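Local coordinates for protein congerin-2 (Conger myriaster, PDB 1IS3) that binds beta-galactosides such as lactose, as a homodimeric galectin that holds the sugar on one sheet of a beta-sandwich, at residues 26-31 and 124-129; 47-52 and 80-85; 69-74 and 110-115. All coordinates share one frame; numbering follows the deposited sequence.

Overall arrangement
From the N terminus the chain first meets 26-31, which leads into strand 29-34; contact 1 closes the longest loop, joining this strand to the change of sheet at 124-129. Within that loop lie the other two contacts. Contact 2 joins 47-52, at the end of strand 40-48, to the loop 80-85, which leads into strand 85-92. Contact 3 starts at 69-74, before contact 2 has closed, and ties strand 68-75 to the loop after 106-110, so the two cross. Contacts 1 and 2 adjoin through the paired strands 29-34 and 40-48; contacts 2 and 3 meet at the lactose, Arg48 beside Arg74. Segments 26-31, 47-52 and 69-74 all touch the galactose.

Contact 1. Residues 26-31 and 124-129; sequences NATRFS and AGDARL. With GAL (beta-D-galactopyranose), chain B.
In Phe30 the first torsion sets CG between the backbone N and the carbonyl carbon (chi1 70°), and in Asp126 it sets CG beside the backbone N, anti to the carbonyl carbon (chi1 -61°); the one presents a ring face to Ala127, the other brings a carboxylate oxygen to the backbone of Thr28. Ala127 CB stands over that face, offset toward the rim and 3.5 Å from Phe30 CG, a CH-pi contact for which a small methyl is well suited. Asp126 OD1 accepts a nearly straight bond (177°) from Thr28 N at 2.9 Å, using its anti lone pair. The short aspartate chain suits this task, and its own backbone joins in: Asp126 N donates to Arg29 O at 3.0 Å. Ala27 CB lies against Asp126 CB at 3.6 Å, and a water bound to Asn26 O makes a weak bond to Asp126 OD1. In the galectin beta-sandwich these interactions mark a place where the chain changes sheets: strand 117-125 pairs antiparallel with 29-34, an inverse gamma turn centred on Asp126 follows, and 127-134 then joins the other sheet. Ser31 and Ala124 form a hydrogen-bonded pair, with Ser31 N 2.9 Å from Ala124 O and a second bond from Ala124 N to Ser31 O. Next along is the non-hydrogen-bonded pair of Phe30 and Gly125, whose CA atoms approach to 4.1 Å; glycine fits because a beta carbon would run into Arg29 O, and the positive phi favours it too. Beyond Ala127, the Phe30 ring packs on Leu123 and Val23 and stacks with Phe86. Arg29 points from the opposite side of its strand, where NH1 meets the galactose O3 in the guanidinium plane at 2.8 Å and also forms a salt bridge with Asp46.

Contact 2. Residues 47-52 and 80-85; sequences HRFSYG and FTKGDH. With GAL (beta-D-galactopyranose), chain B; BGC (beta-D-glucopyranose), chain C.
His47 drives the edge of its imidazole into the face of the Phe80 ring, a T-shaped pair with centroids 4.8 Å apart and planes at 89°. CD2 leads, coming within 3.5 Å of Phe80 CZ, and histidine suits the place because this edge offers a polarised C-H to the ring while ND1 is hydrogen-bonded to Phe30 O. Beside it, Phe49 CZ touches Phe80 CB at 3.8 Å, the two side chains crossing at about a right angle. Phe49, Phe80 and His47 are all buried, and this aromatic cluster is the tight part of the contact.

The exposed side is formed mainly by Lys82, in the type II turn from Thr81 to Asp84. Lys82 CG lies over the Phe49 ring in a CH-pi contact, 3.7 Å from Phe49 CD2, and the two side chains run past each other in opposite directions. A lysine suits this exposed border, where its methylene groups can lie on an aromatic face.

On the sugar side of 47-52, Arg48 stays extended from CG to NE and carries its guanidinium to the lactose, where NH2 donates to the glucose O3 at 2.7 Å and NH1 to the galactose O4 and O5. Tyr51 CD2 lies over one face of that guanidinium, and Tyr51 OH is hydrogen-bonded to the galactose O2 at 2.7 Å. Asp46 and Asp54 hold Arg48 in turn by salt bridges. Strand 40-48 runs between 29-34 and 57-64; His47 and Phe80 both pack on Leu58 of the latter, and Phe49 reaches Val23 of strand 17-23 in the other sheet.

Contact 3. Residues 69-74 and 110-115; sequences WQQEER and PNRNKD. With GAL (beta-D-galactopyranose), chain B; BGC (beta-D-glucopyranose), chain C.
Arg112, extended from CG to NE, crosses the Gln71 side chain at about a right angle and turns the edge of its guanidinium to the main-chain carbonyl of Gln71. NH1 donates to Gln71 O at 2.7 Å, almost in the guanidinium plane, and NH2 adds a weak bond to the same oxygen. Gln70 CB lies alongside, 3.6 Å from Arg112 NH2. Glu73 comes tip to tip with Arg112, but its carboxylate is turned 71° from the guanidinium plane and the salt bridge is long, 3.6 Å from OE1 to NH1. The tip of Glu73 also rests against Pro110 CD. Arginine fits because its several N-H groups serve Gln71 O and strand 57-64 together, Glu73 being a weaker electrostatic partner.

Trp69 and Glu72 point the other way, to the lactose. The galactose lies over one face of the indole, its C4 3.7 Å from Trp69 CE2, the sugar-on-tryptophan packing characteristic of galectins. Glu72 OE2 accepts from the galactose O6 at 2.8 Å. Strand 68-75 pairs with 57-64, whose Asn61 OD1 and Ser62 OG are hydrogen-bonded to Arg112 NH2; the arginine thus ties this sheet to the loop between strands 106-110 and 117-125.

Contact 1. Residues 26-31 and 124-129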
loop_
_atom_site.group_PDB
_atom_site.type_symbol
_atom_site.label_atom_id
_atom_site.label_comp_id
_atom_site.label_asym_id
_atom_site.label_seq_id
_atom_site.Cartn_x
_atom_site.Cartn_y
_atom_site.Cartn_z
ATOM N N ASN A 26 -20.731 -12.415 -8.917
ATOM C CA ASN A 26 -20.663 -12.399 -10.369
ATOM C C ASN A 26 -19.322 -12.133 -11.031
ATOM O O ASN A 26 -19.242 -11.805 -12.219
ATOM C CB ASN A 26 -21.746 -11.481 -10.982
ATOM C CG ASN A 26 -23.153 -11.729 -10.415
ATOM O OD1 ASN A 26 -23.569 -12.865 -10.159
ATOM N ND2 ASN A 26 -23.882 -10.655 -10.144
ATOM N N ALA A 27 -18.242 -12.320 -10.268
ATOM C CA ALA A 27 -16.894 -12.095 -10.767
ATOM C C ALA A 27 -16.611 -13.023 -11.935
ATOM O O ALA A 27 -16.981 -14.188 -11.927
ATOM C CB ALA A 27 -15.815 -12.391 -9.701
ATOM N N THR A 28 -15.925 -12.519 -12.943
ATOM C CA THR A 28 -15.424 -13.293 -14.083
ATOM C C THR A 28 -13.995 -13.778 -13.665
ATOM O O THR A 28 -13.667 -14.973 -13.702
ATOM C CB THR A 28 -15.677 -12.149 -15.144
ATOM O OG1 THR A 28 -16.425 -12.675 -16.234
ATOM C CG2 THR A 28 -14.443 -11.403 -15.403
ATOM N N ARG A 29 -13.117 -12.858 -13.229
ATOM C CA ARG A 29 -11.732 -13.121 -12.837
ATOM C C ARG A 29 -11.163 -11.896 -12.118
ATOM O O ARG A 29 -11.645 -10.764 -12.299
ATOM C CB ARG A 29 -10.876 -13.419 -14.081
ATOM C CG ARG A 29 -10.910 -12.252 -15.056
ATOM C CD ARG A 29 -10.448 -12.507 -16.471
ATOM N NE ARG A 29 -9.026 -12.587 -16.570
ATOM C CZ ARG A 29 -8.275 -11.924 -17.475
ATOM N NH1 ARG A 29 -6.978 -12.129 -17.443
ATOM N NH2 ARG A 29 -8.724 -11.062 -18.373
ATOM N N PHE A 30 -10.146 -12.064 -11.315
ATOM C CA PHE A 30 -9.413 -10.915 -10.768
ATOM C C PHE A 30 -7.958 -11.380 -10.651
ATOM O O PHE A 30 -7.685 -12.591 -10.562
ATOM C CB PHE A 30 -9.912 -10.464 -9.386
ATOM C CG PHE A 30 -9.632 -11.379 -8.203
ATOM C CD1 PHE A 30 -10.510 -12.440 -7.914
ATOM C CD2 PHE A 30 -8.485 -11.172 -7.410
ATOM C CE1 PHE A 30 -10.232 -13.304 -6.837
ATOM C CE2 PHE A 30 -8.225 -12.035 -6.343
ATOM C CZ PHE A 30 -9.093 -13.104 -6.061
ATOM N N SER A 31 -6.994 -10.467 -10.635
ATOM C CA SER A 31 -5.606 -10.890 -10.488
ATOM C C SER A 31 -4.856 -10.113 -9.419
ATOM O O SER A 31 -5.235 -8.973 -9.142
ATOM C CB SER A 31 -4.854 -10.742 -11.814
ATOM O OG SER A 31 -4.823 -9.441 -12.382
ATOM N N ALA A 124 -6.313 -6.213 -9.912
ATOM C CA ALA A 124 -7.143 -5.765 -11.015
ATOM C C ALA A 124 -8.313 -6.754 -11.181
ATOM O O ALA A 124 -8.291 -7.887 -10.699
ATOM C CB ALA A 124 -6.341 -5.723 -12.305
ATOM N N GLY A 125 -9.374 -6.325 -11.863
ATOM C CA GLY A 125 -10.533 -7.176 -12.119
ATOM C C GLY A 125 -11.620 -7.155 -11.024
ATOM O O GLY A 125 -11.779 -6.194 -10.259
ATOM N N ASP A 126 -12.376 -8.251 -10.918
ATOM C CA ASP A 126 -13.586 -8.288 -10.124
ATOM C C ASP A 126 -13.465 -8.704 -8.652
ATOM O O ASP A 126 -14.027 -9.716 -8.182
ATOM C CB ASP A 126 -14.568 -9.204 -10.807
ATOM C CG ASP A 126 -14.991 -8.784 -12.201
ATOM O OD1 ASP A 126 -15.320 -9.683 -12.980
ATOM O OD2 ASP A 126 -15.004 -7.593 -12.535
ATOM N N ALA A 127 -12.721 -7.872 -7.917
ATOM C CA ALA A 127 -12.496 -8.060 -6.481
ATOM C C ALA A 127 -12.037 -6.722 -5.880
ATOM O O ALA A 127 -11.858 -5.721 -6.589
ATOM C CB ALA A 127 -11.415 -9.110 -6.200
ATOM N N ARG A 128 -11.955 -6.650 -4.569
ATOM C CA ARG A 128 -11.458 -5.456 -3.924
ATOM C C ARG A 128 -10.561 -5.886 -2.792
ATOM O O ARG A 128 -10.702 -7.012 -2.296
ATOM C CB ARG A 128 -12.641 -4.636 -3.423
ATOM C CG ARG A 128 -13.556 -5.329 -2.456
ATOM C CD ARG A 128 -14.850 -4.521 -2.349
ATOM N NE ARG A 128 -15.840 -5.242 -1.556
ATOM C CZ ARG A 128 -15.889 -5.146 -0.212
ATOM N NH1 ARG A 128 -15.026 -4.360 0.481
ATOM N NH2 ARG A 128 -16.776 -5.904 0.470
ATOM N N LEU A 129 -9.620 -5.030 -2.418
ATOM C CA LEU A 129 -8.763 -5.341 -1.281
ATOM C C LEU A 129 -9.280 -4.620 -0.040
ATOM O O LEU A 129 -9.867 -3.541 -0.132
ATOM C CB LEU A 129 -7.288 -4.913 -1.526
ATOM C CG LEU A 129 -6.441 -5.663 -2.579
ATOM C CD1 LEU A 129 -5.014 -5.111 -2.680
ATOM C CD2 LEU A 129 -6.446 -7.155 -2.188
HETATM C C1 GAL B . -4.475 -14.165 -21.095
HETATM C C2 GAL B . -5.238 -12.985 -20.507
HETATM C C3 GAL B . -4.292 -12.035 -19.788
HETATM C C4 GAL B . -3.453 -12.804 -18.761
HETATM C C5 GAL B . -2.748 -13.958 -19.461
HETATM C C6 GAL B . -1.928 -14.793 -18.515
HETATM O O2 GAL B . -5.901 -12.290 -21.545
HETATM O O3 GAL B . -5.041 -11.019 -19.141
HETATM O O4 GAL B . -4.275 -13.302 -17.711
HETATM O O5 GAL B . -3.713 -14.829 -20.078
HETATM O O6 GAL B . -1.229 -15.805 -19.217
HETATM O O HOH W 1 -18.729 -9.091 -13.144
#

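Contact 2. Residues 47-52 and 80-85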
loop_
_atom_site.group_PDB
_atom_site.type_symbol
_atom_site.label_atom_id
_atom_site.label_comp_id
_atom_site.label_asym_id
_atom_site.label_seq_id
_atom_site.Cartn_x
_atom_site.Cartn_y
_atom_site.Cartn_z
ATOM N N HIS A 47 -7.233 -15.295 -11.134
ATOM C CA HIS A 47 -8.180 -16.172 -10.468
ATOM C C HIS A 47 -9.388 -16.206 -11.381
ATOM O O HIS A 47 -10.116 -15.208 -11.460
ATOM C CB HIS A 47 -8.597 -15.630 -9.084
ATOM C CG HIS A 47 -7.435 -15.317 -8.162
ATOM N ND1 HIS A 47 -6.527 -14.341 -8.338
ATOM C CD2 HIS A 47 -7.182 -15.921 -6.961
ATOM C CE1 HIS A 47 -5.736 -14.318 -7.285
ATOM N NE2 HIS A 47 -6.148 -15.267 -6.476
ATOM N N ARG A 48 -9.593 -17.309 -12.111
ATOM C CA ARG A 48 -10.628 -17.326 -13.142
ATOM C C ARG A 48 -11.836 -18.140 -12.723
ATOM O O ARG A 48 -11.752 -19.372 -12.594
ATOM C CB ARG A 48 -10.056 -17.905 -14.434
ATOM C CG ARG A 48 -8.998 -16.978 -15.042
ATOM C CD ARG A 48 -8.264 -17.605 -16.240
ATOM N NE ARG A 48 -7.210 -16.704 -16.734
ATOM C CZ ARG A 48 -6.550 -16.827 -17.897
ATOM N NH1 ARG A 48 -5.603 -15.943 -18.258
ATOM N NH2 ARG A 48 -6.818 -17.859 -18.679
ATOM N N PHE A 49 -12.948 -17.430 -12.502
ATOM C CA PHE A 49 -14.210 -18.075 -12.184
ATOM C C PHE A 49 -14.830 -18.522 -13.489
ATOM O O PHE A 49 -15.253 -19.682 -13.592
ATOM C CB PHE A 49 -15.169 -17.126 -11.486
ATOM C CG PHE A 49 -14.597 -16.839 -10.109
ATOM C CD1 PHE A 49 -13.698 -15.762 -9.945
ATOM C CD2 PHE A 49 -14.923 -17.690 -9.025
ATOM C CE1 PHE A 49 -13.118 -15.548 -8.697
ATOM C CE2 PHE A 49 -14.330 -17.453 -7.771
ATOM C CZ PHE A 49 -13.433 -16.392 -7.609
ATOM N N SER A 50 -14.910 -17.609 -14.469
ATOM C CA SER A 50 -15.350 -17.982 -15.812
ATOM C C SER A 50 -14.699 -17.019 -16.801
ATOM O O SER A 50 -15.008 -15.824 -16.835
ATOM C CB SER A 50 -16.898 -17.921 -15.913
ATOM O OG SER A 50 -17.423 -18.493 -17.119
ATOM N N TYR A 51 -13.757 -17.561 -17.566
ATOM C CA TYR A 51 -13.037 -16.753 -18.529
ATOM C C TYR A 51 -12.724 -17.654 -19.686
ATOM O O TYR A 51 -11.856 -18.527 -19.583
ATOM C CB TYR A 51 -11.724 -16.201 -17.897
ATOM C CG TYR A 51 -10.863 -15.405 -18.872
ATOM C CD1 TYR A 51 -11.327 -14.198 -19.412
ATOM C CD2 TYR A 51 -9.608 -15.879 -19.224
ATOM C CE1 TYR A 51 -10.535 -13.461 -20.299
ATOM C CE2 TYR A 51 -8.802 -15.158 -20.111
ATOM C CZ TYR A 51 -9.274 -13.951 -20.639
ATOM O OH TYR A 51 -8.451 -13.242 -21.494
ATOM N N GLY A 52 -13.390 -17.448 -20.811
ATOM C CA GLY A 52 -13.198 -18.313 -21.977
ATOM C C GLY A 52 -13.570 -19.729 -21.579
ATOM O O GLY A 52 -14.627 -19.926 -20.975
ATOM N N PHE A 80 -11.741 -20.457 -3.696
ATOM C CA PHE A 80 -12.270 -19.112 -3.766
ATOM C C PHE A 80 -13.752 -19.220 -4.039
ATOM O O PHE A 80 -14.151 -20.093 -4.821
ATOM C CB PHE A 80 -11.615 -18.309 -4.913
ATOM C CG PHE A 80 -10.115 -18.205 -4.741
ATOM C CD1 PHE A 80 -9.580 -17.268 -3.858
ATOM C CD2 PHE A 80 -9.274 -19.107 -5.398
ATOM C CE1 PHE A 80 -8.191 -17.251 -3.624
ATOM C CE2 PHE A 80 -7.906 -19.078 -5.158
ATOM C CZ PHE A 80 -7.359 -18.162 -4.273
ATOM N N THR A 81 -14.562 -18.359 -3.431
ATOM C CA THR A 81 -15.972 -18.300 -3.707
ATOM C C THR A 81 -16.371 -16.864 -4.018
ATOM O O THR A 81 -15.954 -15.939 -3.310
ATOM C CB THR A 81 -16.756 -18.831 -2.491
ATOM O OG1 THR A 81 -16.357 -20.180 -2.311
ATOM C CG2 THR A 81 -18.267 -18.792 -2.685
ATOM N N LYS A 82 -17.165 -16.634 -5.062
ATOM C CA LYS A 82 -17.681 -15.299 -5.360
ATOM C C LYS A 82 -18.488 -14.750 -4.170
ATOM O O LYS A 82 -19.265 -15.491 -3.558
ATOM C CB LYS A 82 -18.589 -15.351 -6.585
ATOM C CG LYS A 82 -17.825 -15.664 -7.879
ATOM C CD LYS A 82 -18.684 -15.681 -9.153
ATOM C CE LYS A 82 -19.541 -16.932 -9.201
ATOM N NZ LYS A 82 -20.406 -16.945 -10.365
ATOM N N GLY A 83 -18.263 -13.475 -3.835
ATOM C CA GLY A 83 -18.905 -12.802 -2.724
ATOM C C GLY A 83 -18.172 -13.011 -1.394
ATOM O O GLY A 83 -18.529 -12.382 -0.372
ATOM N N ASP A 84 -17.145 -13.858 -1.346
ATOM C CA ASP A 84 -16.443 -14.174 -0.116
ATOM C C ASP A 84 -15.052 -13.568 -0.007
ATOM O O ASP A 84 -14.456 -13.157 -0.993
ATOM C CB ASP A 84 -16.343 -15.692 0.025
ATOM C CG ASP A 84 -17.672 -16.394 0.344
ATOM O OD1 ASP A 84 -17.666 -17.628 0.459
ATOM O OD2 ASP A 84 -18.704 -15.738 0.511
ATOM N N HIS A 85 -14.535 -13.526 1.221
ATOM C CA HIS A 85 -13.200 -13.032 1.507
ATOM C C HIS A 85 -12.116 -14.022 1.104
ATOM O O HIS A 85 -12.359 -15.240 0.998
ATOM C CB HIS A 85 -13.001 -12.766 2.996
ATOM C CG HIS A 85 -13.878 -11.617 3.432
ATOM N ND1 HIS A 85 -13.552 -10.360 3.728
ATOM C CD2 HIS A 85 -15.245 -11.726 3.561
ATOM C CE1 HIS A 85 -14.665 -9.706 4.022
ATOM N NE2 HIS A 85 -15.686 -10.541 3.915
HETATM C C1 GAL B . -4.475 -14.165 -21.095
HETATM C C2 GAL B . -5.238 -12.985 -20.507
HETATM C C3 GAL B . -4.292 -12.035 -19.788
HETATM C C4 GAL B . -3.453 -12.804 -18.761
HETATM C C5 GAL B . -2.748 -13.958 -19.461
HETATM C C6 GAL B . -1.928 -14.793 -18.515
HETATM O O2 GAL B . -5.901 -12.290 -21.545
HETATM O O3 GAL B . -5.041 -11.019 -19.141
HETATM O O4 GAL B . -4.275 -13.302 -17.711
HETATM O O5 GAL B . -3.713 -14.829 -20.078
HETATM O O6 GAL B . -1.229 -15.805 -19.217
HETATM C C2 BGC C . -4.978 -18.546 -22.968
HETATM C C3 BGC C . -5.434 -17.457 -21.998
HETATM C C4 BGC C . -4.884 -16.110 -22.456
HETATM C C5 BGC C . -5.314 -15.841 -23.909
HETATM C C6 BGC C . -4.711 -14.572 -24.472
HETATM C C1 BGC C . -5.447 -18.185 -24.375
HETATM O O1 BGC C . -5.001 -19.145 -25.270
HETATM O O2 BGC C . -5.521 -19.800 -22.585
HETATM O O3 BGC C . -4.980 -17.754 -20.690
HETATM O O4 BGC C . -5.396 -15.070 -21.604
HETATM O O5 BGC C . -4.888 -16.923 -24.763
HETATM O O6 BGC C . -3.292 -14.606 -24.391
#

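Contact 3. Residues 69-74 and 110-115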
loop_
_atom_site.group_PDB
_atom_site.type_symbol
_atom_site.label_atom_id
_atom_site.label_comp_id
_atom_site.label_asym_id
_atom_site.label_seq_id
_atom_site.Cartn_x
_atom_site.Cartn_y
_atom_site.Cartn_z
ATOM N N TRP A 69 2.985 -11.513 -22.838
ATOM C CA TRP A 69 2.858 -12.610 -21.894
ATOM C C TRP A 69 3.780 -13.759 -22.257
ATOM O O TRP A 69 3.961 -14.042 -23.444
ATOM C CB TRP A 69 1.379 -13.065 -21.856
ATOM C CG TRP A 69 0.460 -12.032 -21.182
ATOM C CD1 TRP A 69 -0.393 -11.241 -21.916
ATOM C CD2 TRP A 69 0.411 -11.726 -19.824
ATOM N NE1 TRP A 69 -0.978 -10.431 -21.046
ATOM C CE2 TRP A 69 -0.538 -10.682 -19.791
ATOM C CE3 TRP A 69 1.026 -12.164 -18.638
ATOM C CZ2 TRP A 69 -0.864 -10.080 -18.554
ATOM C CZ3 TRP A 69 0.696 -11.559 -17.429
ATOM C CH2 TRP A 69 -0.241 -10.528 -17.393
ATOM N N GLN A 70 4.377 -14.397 -21.255
ATOM C CA GLN A 70 5.309 -15.487 -21.446
ATOM C C GLN A 70 4.582 -16.828 -21.300
ATOM O O GLN A 70 3.402 -16.903 -21.673
ATOM C CB GLN A 70 6.453 -15.289 -20.436
ATOM C CG GLN A 70 7.169 -13.948 -20.748
ATOM C CD GLN A 70 7.607 -13.772 -22.219
ATOM O OE1 GLN A 70 8.442 -14.535 -22.712
ATOM N NE2 GLN A 70 7.092 -12.804 -22.972
ATOM N N GLN A 71 5.212 -17.882 -20.791
ATOM C CA GLN A 71 4.578 -19.191 -20.726
ATOM C C GLN A 71 3.690 -19.263 -19.465
ATOM O O GLN A 71 4.152 -19.059 -18.345
ATOM C CB GLN A 71 5.716 -20.197 -20.712
ATOM C CG GLN A 71 5.308 -21.654 -20.657
ATOM C CD GLN A 71 5.884 -22.484 -19.482
ATOM O OE1 GLN A 71 7.036 -22.969 -19.485
ATOM N NE2 GLN A 71 5.083 -22.737 -18.432
ATOM N N GLU A 72 2.403 -19.553 -19.635
ATOM C CA GLU A 72 1.455 -19.739 -18.518
ATOM C C GLU A 72 1.700 -21.002 -17.708
ATOM O O GLU A 72 2.068 -22.049 -18.275
ATOM C CB GLU A 72 0.010 -19.935 -18.916
ATOM C CG GLU A 72 -0.493 -18.884 -19.818
ATOM C CD GLU A 72 -1.973 -19.011 -20.112
ATOM O OE1 GLU A 72 -2.542 -20.106 -20.146
ATOM O OE2 GLU A 72 -2.543 -17.959 -20.318
ATOM N N GLU A 73 1.478 -20.935 -16.410
ATOM C CA GLU A 73 1.480 -22.087 -15.536
ATOM C C GLU A 73 0.096 -22.084 -14.954
ATOM O O GLU A 73 -0.490 -21.016 -14.743
ATOM C CB GLU A 73 2.528 -21.931 -14.456
ATOM C CG GLU A 73 3.841 -22.287 -15.197
ATOM C CD GLU A 73 5.133 -22.451 -14.406
ATOM O OE1 GLU A 73 6.217 -22.282 -15.005
ATOM O OE2 GLU A 73 5.061 -22.743 -13.202
ATOM N N ARG A 74 -0.510 -23.254 -14.804
ATOM C CA ARG A 74 -1.874 -23.355 -14.276
ATOM C C ARG A 74 -2.004 -24.206 -13.029
ATOM O O ARG A 74 -1.217 -25.137 -12.839
ATOM C CB ARG A 74 -2.805 -23.918 -15.330
ATOM C CG ARG A 74 -3.017 -22.892 -16.434
ATOM C CD ARG A 74 -3.341 -23.477 -17.803
ATOM N NE ARG A 74 -3.695 -22.414 -18.744
ATOM C CZ ARG A 74 -4.954 -21.948 -18.791
ATOM N NH1 ARG A 74 -5.890 -22.458 -17.983
ATOM N NH2 ARG A 74 -5.289 -20.965 -19.637
ATOM N N PRO A 110 8.317 -19.602 -10.871
ATOM C CA PRO A 110 9.672 -19.096 -11.004
ATOM C C PRO A 110 9.768 -17.560 -11.041
ATOM O O PRO A 110 8.937 -16.841 -11.619
ATOM C CB PRO A 110 10.170 -19.740 -12.294
ATOM C CG PRO A 110 8.919 -19.861 -13.117
ATOM C CD PRO A 110 7.898 -20.323 -12.082
ATOM N N ASN A 111 10.847 -17.075 -10.442
ATOM C CA ASN A 111 11.212 -15.659 -10.538
ATOM C C ASN A 111 12.054 -15.586 -11.814
ATOM O O ASN A 111 13.285 -15.676 -11.783
ATOM C CB ASN A 111 12.035 -15.278 -9.323
ATOM C CG ASN A 111 12.443 -13.827 -9.262
ATOM O OD1 ASN A 111 12.822 -13.371 -8.190
ATOM N ND2 ASN A 111 12.384 -13.020 -10.288
ATOM N N ARG A 112 11.403 -15.422 -12.950
ATOM C CA ARG A 112 12.024 -15.499 -14.264
ATOM C C ARG A 112 13.081 -14.460 -14.556
ATOM O O ARG A 112 14.069 -14.728 -15.247
ATOM C CB ARG A 112 10.934 -15.415 -15.314
ATOM C CG ARG A 112 10.067 -16.669 -15.278
ATOM C CD ARG A 112 8.854 -16.550 -16.185
ATOM N NE ARG A 112 8.176 -17.834 -16.320
ATOM C CZ ARG A 112 6.962 -17.983 -16.846
ATOM N NH1 ARG A 112 6.467 -19.215 -16.899
ATOM N NH2 ARG A 112 6.243 -16.955 -17.272
ATOM N N ASN A 113 12.969 -13.244 -14.038
ATOM C CA ASN A 113 14.010 -12.264 -14.311
ATOM C C ASN A 113 15.077 -12.237 -13.242
ATOM O O ASN A 113 16.028 -11.478 -13.363
ATOM C CB ASN A 113 13.467 -10.850 -14.397
ATOM C CG ASN A 113 12.190 -10.665 -15.170
ATOM O OD1 ASN A 113 11.462 -9.734 -14.796
ATOM N ND2 ASN A 113 11.767 -11.484 -16.137
ATOM N N LYS A 114 14.969 -13.038 -12.180
ATOM C CA LYS A 114 15.890 -13.080 -11.048
ATOM C C LYS A 114 15.923 -11.725 -10.312
ATOM O O LYS A 114 16.950 -11.281 -9.805
ATOM C CB LYS A 114 17.303 -13.479 -11.542
ATOM C CG LYS A 114 17.436 -14.864 -12.193
ATOM C CD LYS A 114 17.692 -15.897 -11.115
ATOM C CE LYS A 114 19.042 -15.734 -10.366
ATOM N NZ LYS A 114 20.255 -15.904 -11.173
ATOM N N ASP A 115 14.778 -11.033 -10.266
ATOM C CA ASP A 115 14.657 -9.745 -9.585
ATOM C C ASP A 115 14.727 -9.846 -8.066
ATOM O O ASP A 115 14.281 -10.813 -7.463
ATOM C CB ASP A 115 13.339 -9.069 -9.948
ATOM C CG ASP A 115 13.255 -8.580 -11.390
ATOM O OD1 ASP A 115 12.250 -8.830 -12.060
ATOM O OD2 ASP A 115 14.189 -7.945 -11.850
HETATM C C1 GAL B . -4.475 -14.165 -21.095
HETATM C C2 GAL B . -5.238 -12.985 -20.507
HETATM C C3 GAL B . -4.292 -12.035 -19.788
HETATM C C4 GAL B . -3.453 -12.804 -18.761
HETATM C C5 GAL B . -2.748 -13.958 -19.461
HETATM C C6 GAL B . -1.928 -14.793 -18.515
HETATM O O2 GAL B . -5.901 -12.290 -21.545
HETATM O O3 GAL B . -5.041 -11.019 -19.141
HETATM O O4 GAL B . -4.275 -13.302 -17.711
HETATM O O5 GAL B . -3.713 -14.829 -20.078
HETATM O O6 GAL B . -1.229 -15.805 -19.217
HETATM C C2 BGC C . -4.978 -18.546 -22.968
HETATM C C3 BGC C . -5.434 -17.457 -21.998
HETATM C C4 BGC C . -4.884 -16.110 -22.456
HETATM C C5 BGC C . -5.314 -15.841 -23.909
HETATM C C6 BGC C . -4.711 -14.572 -24.472
HETATM C C1 BGC C . -5.447 -18.185 -24.375
HETATM O O1 BGC C . -5.001 -19.145 -25.270
HETATM O O2 BGC C . -5.521 -19.800 -22.585
HETATM O O3 BGC C . -4.980 -17.754 -20.690
HETATM O O4 BGC C . -5.396 -15.070 -21.604
HETATM O O5 BGC C . -4.888 -16.923 -24.763
HETATM O O6 BGC C . -3.292 -14.606 -24.391
#